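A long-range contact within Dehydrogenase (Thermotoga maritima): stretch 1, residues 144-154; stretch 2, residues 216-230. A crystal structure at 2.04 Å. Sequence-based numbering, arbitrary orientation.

Stretch 1 144-154: KPHVLRITSRD
Stretch 2, residues 216-230: VLRFKSGALGVIDNS

Strands 145-153 and 224-230 lie side by side as parallel neighbours in a sheet, their N-to-C directions 5° apart, in the register Val147-Leu224, Leu148-Gly225, Arg149-Val226, Ile150-Ile227, Thr151-Asp228. Both backbones are extended (phi -106 to -142°, psi 122 to 160° over these pairs). The hydrogen bonds alternate as parallel pairing requires: Leu224 N to His146 O (3.0 Å), Leu148 N to Leu224 O (2.8 Å), Val226 N to Leu148 O (2.9 Å), Ile150 N to Val226 O (3.0 Å), Asp228 N to Ile150 O (2.9 Å) and Ser152 N to Asp228 O (2.9 Å). Asp228 is the polar hub, on the face carrying Thr151 and Arg153. Its p rotamer (chi1 73°, chi2 103°) brings OD2 2.9 Å from the donor Thr151 OG1 and OD1 2.9 Å from Arg153 NH2, a salt bridge at the guanidinium edge; a water also links OD1 to Arg153 NE. Thr151 OG1 in turn accepts from Arg149 NE (2.8 Å). On the other face, Leu148 (chi1 t, chi2 p) lies beside Gly225, where a CB would sit tightly against Leu148 CB. Its CD2 reaches the ring edge of Phe219 at CZ (3.9 Å); Phe219 begins the type I turn ending at Gly222, which leads back into the second strand.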

# COMPACT_ATOMS: atom_id res chain seq x y z
N LYS A 144 -15.93 -20.73 3.58
CA LYS A 144 -15.31 -21.81 4.33
C LYS A 144 -13.76 -21.73 4.30
O LYS A 144 -13.18 -21.70 3.23
CB LYS A 144 -15.77 -23.15 3.75
CG LYS A 144 -15.36 -24.32 4.62
CD LYS A 144 -16.27 -25.53 4.46
CE LYS A 144 -16.21 -26.39 5.73
NZ LYS A 144 -16.10 -25.54 6.97
N PRO A 145 -13.10 -21.73 5.48
CA PRO A 145 -11.62 -21.56 5.43
C PRO A 145 -10.92 -22.77 4.79
O PRO A 145 -11.29 -23.89 5.04
CB PRO A 145 -11.22 -21.39 6.92
CG PRO A 145 -12.53 -20.87 7.58
CD PRO A 145 -13.60 -21.69 6.87
N HIS A 146 -9.94 -22.53 3.91
CA HIS A 146 -9.19 -23.60 3.27
C HIS A 146 -7.72 -23.62 3.73
O HIS A 146 -7.15 -24.67 4.04
CB HIS A 146 -9.28 -23.42 1.74
CG HIS A 146 -10.64 -23.75 1.18
ND1 HIS A 146 -10.92 -23.72 -0.18
CD2 HIS A 146 -11.79 -24.14 1.79
CE1 HIS A 146 -12.19 -24.05 -0.38
NE2 HIS A 146 -12.74 -24.31 0.80
N VAL A 147 -7.10 -22.45 3.77
CA VAL A 147 -5.67 -22.42 4.14
C VAL A 147 -5.38 -21.28 5.10
O VAL A 147 -5.80 -20.13 4.87
CB VAL A 147 -4.81 -22.18 2.90
CG1 VAL A 147 -3.30 -22.02 3.30
CG2 VAL A 147 -4.98 -23.32 1.95
N LEU A 148 -4.66 -21.61 6.17
CA LEU A 148 -4.18 -20.63 7.16
C LEU A 148 -2.70 -20.40 6.97
O LEU A 148 -1.94 -21.37 6.85
CB LEU A 148 -4.39 -21.15 8.59
CG LEU A 148 -3.83 -20.35 9.80
CD1 LEU A 148 -4.48 -18.98 9.96
CD2 LEU A 148 -3.93 -21.17 11.14
N ARG A 149 -2.27 -19.15 7.04
CA ARG A 149 -0.85 -18.83 7.09
C ARG A 149 -0.53 -17.90 8.25
O ARG A 149 -1.16 -16.84 8.39
CB ARG A 149 -0.44 -18.15 5.82
CG ARG A 149 0.99 -17.72 5.81
CD ARG A 149 1.21 -16.22 5.99
NE ARG A 149 2.64 -15.89 5.90
CZ ARG A 149 3.26 -15.44 4.79
NH1 ARG A 149 2.56 -15.27 3.65
NH2 ARG A 149 4.59 -15.19 4.82
N ILE A 150 0.46 -18.26 9.06
CA ILE A 150 0.95 -17.41 10.12
C ILE A 150 2.45 -17.29 10.04
O ILE A 150 3.18 -18.29 9.94
CB ILE A 150 0.55 -17.96 11.52
CG1 ILE A 150 -0.98 -18.05 11.66
CG2 ILE A 150 1.24 -17.14 12.67
CD1 ILE A 150 -1.44 -18.71 12.97
N THR A 151 2.93 -16.06 10.09
CA THR A 151 4.37 -15.83 10.19
C THR A 151 4.55 -15.11 11.49
O THR A 151 3.85 -14.13 11.73
CB THR A 151 4.83 -14.92 9.04
OG1 THR A 151 4.66 -15.63 7.81
CG2 THR A 151 6.29 -14.46 9.22
N SER A 152 5.44 -15.60 12.34
CA SER A 152 5.75 -14.91 13.60
C SER A 152 7.22 -14.96 13.85
O SER A 152 7.78 -16.04 14.16
CB SER A 152 5.03 -15.52 14.79
OG SER A 152 3.62 -15.35 14.63
N ARG A 153 7.85 -13.79 13.73
CA ARG A 153 9.29 -13.61 13.90
C ARG A 153 9.52 -12.49 14.92
O ARG A 153 8.82 -11.45 14.90
CB ARG A 153 9.96 -13.27 12.55
CG ARG A 153 9.47 -14.08 11.37
CD ARG A 153 10.17 -13.72 10.04
NE ARG A 153 9.81 -14.70 9.01
CZ ARG A 153 9.47 -14.42 7.76
NH1 ARG A 153 9.48 -13.15 7.30
NH2 ARG A 153 9.12 -15.43 6.97
N ASP A 154 10.51 -12.69 15.80
CA ASP A 154 10.94 -11.72 16.83
C ASP A 154 12.18 -10.98 16.34
O ASP A 154 12.90 -11.50 15.50
CB ASP A 154 11.31 -12.43 18.15
CG ASP A 154 10.10 -12.96 18.92
OD1 ASP A 154 8.95 -12.49 18.72
OD2 ASP A 154 10.30 -13.89 19.73
N VAL A 216 3.32 -27.48 9.76
CA VAL A 216 2.11 -27.67 8.99
C VAL A 216 1.05 -28.25 9.89
O VAL A 216 1.32 -29.17 10.66
CB VAL A 216 2.33 -28.70 7.84
CG1 VAL A 216 1.01 -28.93 7.07
CG2 VAL A 216 3.43 -28.23 6.93
N LEU A 217 -0.17 -27.74 9.76
CA LEU A 217 -1.31 -28.16 10.56
C LEU A 217 -2.37 -28.72 9.62
O LEU A 217 -2.65 -28.12 8.59
CB LEU A 217 -1.94 -26.96 11.28
CG LEU A 217 -0.99 -26.01 12.01
CD1 LEU A 217 -1.80 -24.79 12.54
CD2 LEU A 217 -0.29 -26.74 13.16
N ARG A 218 -2.94 -29.87 9.97
CA ARG A 218 -4.14 -30.36 9.34
C ARG A 218 -5.29 -30.27 10.35
O ARG A 218 -5.28 -30.91 11.45
CB ARG A 218 -3.98 -31.79 8.84
CG ARG A 218 -5.31 -32.45 8.54
CD ARG A 218 -5.14 -33.84 7.95
NE ARG A 218 -4.63 -33.79 6.58
CZ ARG A 218 -5.39 -33.66 5.50
NH1 ARG A 218 -6.72 -33.58 5.62
NH2 ARG A 218 -4.83 -33.62 4.31
N PHE A 219 -6.29 -29.48 9.99
CA PHE A 219 -7.46 -29.31 10.84
C PHE A 219 -8.53 -30.37 10.58
O PHE A 219 -8.58 -31.00 9.52
CB PHE A 219 -8.08 -27.94 10.60
CG PHE A 219 -7.19 -26.80 10.99
CD1 PHE A 219 -7.28 -26.25 12.27
CD2 PHE A 219 -6.27 -26.27 10.06
CE1 PHE A 219 -6.49 -25.15 12.63
CE2 PHE A 219 -5.46 -25.20 10.40
CZ PHE A 219 -5.56 -24.64 11.68
N LYS A 220 -9.42 -30.51 11.55
CA LYS A 220 -10.53 -31.47 11.47
C LYS A 220 -11.29 -31.42 10.15
O LYS A 220 -11.60 -32.46 9.59
CB LYS A 220 -11.47 -31.20 12.65
CG LYS A 220 -12.71 -32.05 12.72
CD LYS A 220 -13.48 -31.67 14.00
CE LYS A 220 -14.98 -31.94 13.87
NZ LYS A 220 -15.18 -33.43 13.71
N SER A 221 -11.55 -30.22 9.63
CA SER A 221 -12.29 -30.03 8.37
C SER A 221 -11.49 -30.40 7.11
O SER A 221 -12.05 -30.39 6.01
CB SER A 221 -12.74 -28.56 8.24
OG SER A 221 -11.60 -27.69 8.01
N GLY A 222 -10.20 -30.68 7.25
CA GLY A 222 -9.33 -30.82 6.07
C GLY A 222 -8.62 -29.53 5.65
O GLY A 222 -7.73 -29.56 4.82
N ALA A 223 -9.03 -28.40 6.20
CA ALA A 223 -8.28 -27.14 6.01
C ALA A 223 -6.83 -27.40 6.42
O ALA A 223 -6.56 -28.28 7.26
CB ALA A 223 -8.90 -26.04 6.87
N LEU A 224 -5.90 -26.70 5.81
CA LEU A 224 -4.48 -26.80 6.14
C LEU A 224 -3.92 -25.47 6.64
O LEU A 224 -4.37 -24.42 6.26
CB LEU A 224 -3.68 -27.24 4.91
CG LEU A 224 -4.17 -28.56 4.35
CD1 LEU A 224 -3.69 -28.75 2.92
CD2 LEU A 224 -3.77 -29.75 5.26
N GLY A 225 -2.88 -25.52 7.44
CA GLY A 225 -2.22 -24.28 7.82
C GLY A 225 -0.73 -24.46 7.89
O GLY A 225 -0.22 -25.59 7.99
N VAL A 226 -0.01 -23.34 7.81
CA VAL A 226 1.45 -23.34 7.85
C VAL A 226 1.88 -22.19 8.74
O VAL A 226 1.49 -21.03 8.54
CB VAL A 226 2.11 -23.08 6.47
CG1 VAL A 226 3.66 -23.13 6.65
CG2 VAL A 226 1.68 -24.09 5.40
N ILE A 227 2.63 -22.51 9.77
CA ILE A 227 3.16 -21.47 10.62
C ILE A 227 4.63 -21.45 10.30
O ILE A 227 5.19 -22.55 10.19
CB ILE A 227 3.03 -21.86 12.09
CG1 ILE A 227 1.59 -21.97 12.50
CG2 ILE A 227 3.82 -20.83 12.97
CD1 ILE A 227 1.35 -22.63 13.89
N ASP A 228 5.25 -20.27 10.18
CA ASP A 228 6.72 -20.20 10.20
C ASP A 228 7.24 -19.21 11.25
O ASP A 228 6.61 -18.15 11.47
CB ASP A 228 7.32 -19.93 8.79
CG ASP A 228 7.12 -18.52 8.32
OD1 ASP A 228 8.09 -17.72 8.37
OD2 ASP A 228 5.97 -18.23 7.90
N ASN A 229 8.37 -19.54 11.90
CA ASN A 229 8.92 -18.76 13.02
C ASN A 229 10.39 -18.44 12.80
O ASN A 229 11.12 -19.27 12.26
CB ASN A 229 8.92 -19.58 14.32
CG ASN A 229 7.53 -19.82 14.88
OD1 ASN A 229 7.16 -20.97 15.19
ND2 ASN A 229 6.75 -18.76 14.99
N SER A 230 10.85 -17.27 13.23
CA SER A 230 12.27 -17.01 13.25
C SER A 230 12.55 -16.29 14.53
O SER A 230 11.81 -15.37 14.91
CB SER A 230 12.75 -16.12 12.08
OG SER A 230 14.18 -15.92 12.21
O HOH W 1 -12.84 -25.65 6.34
O HOH W 2 10.13 -17.43 9.73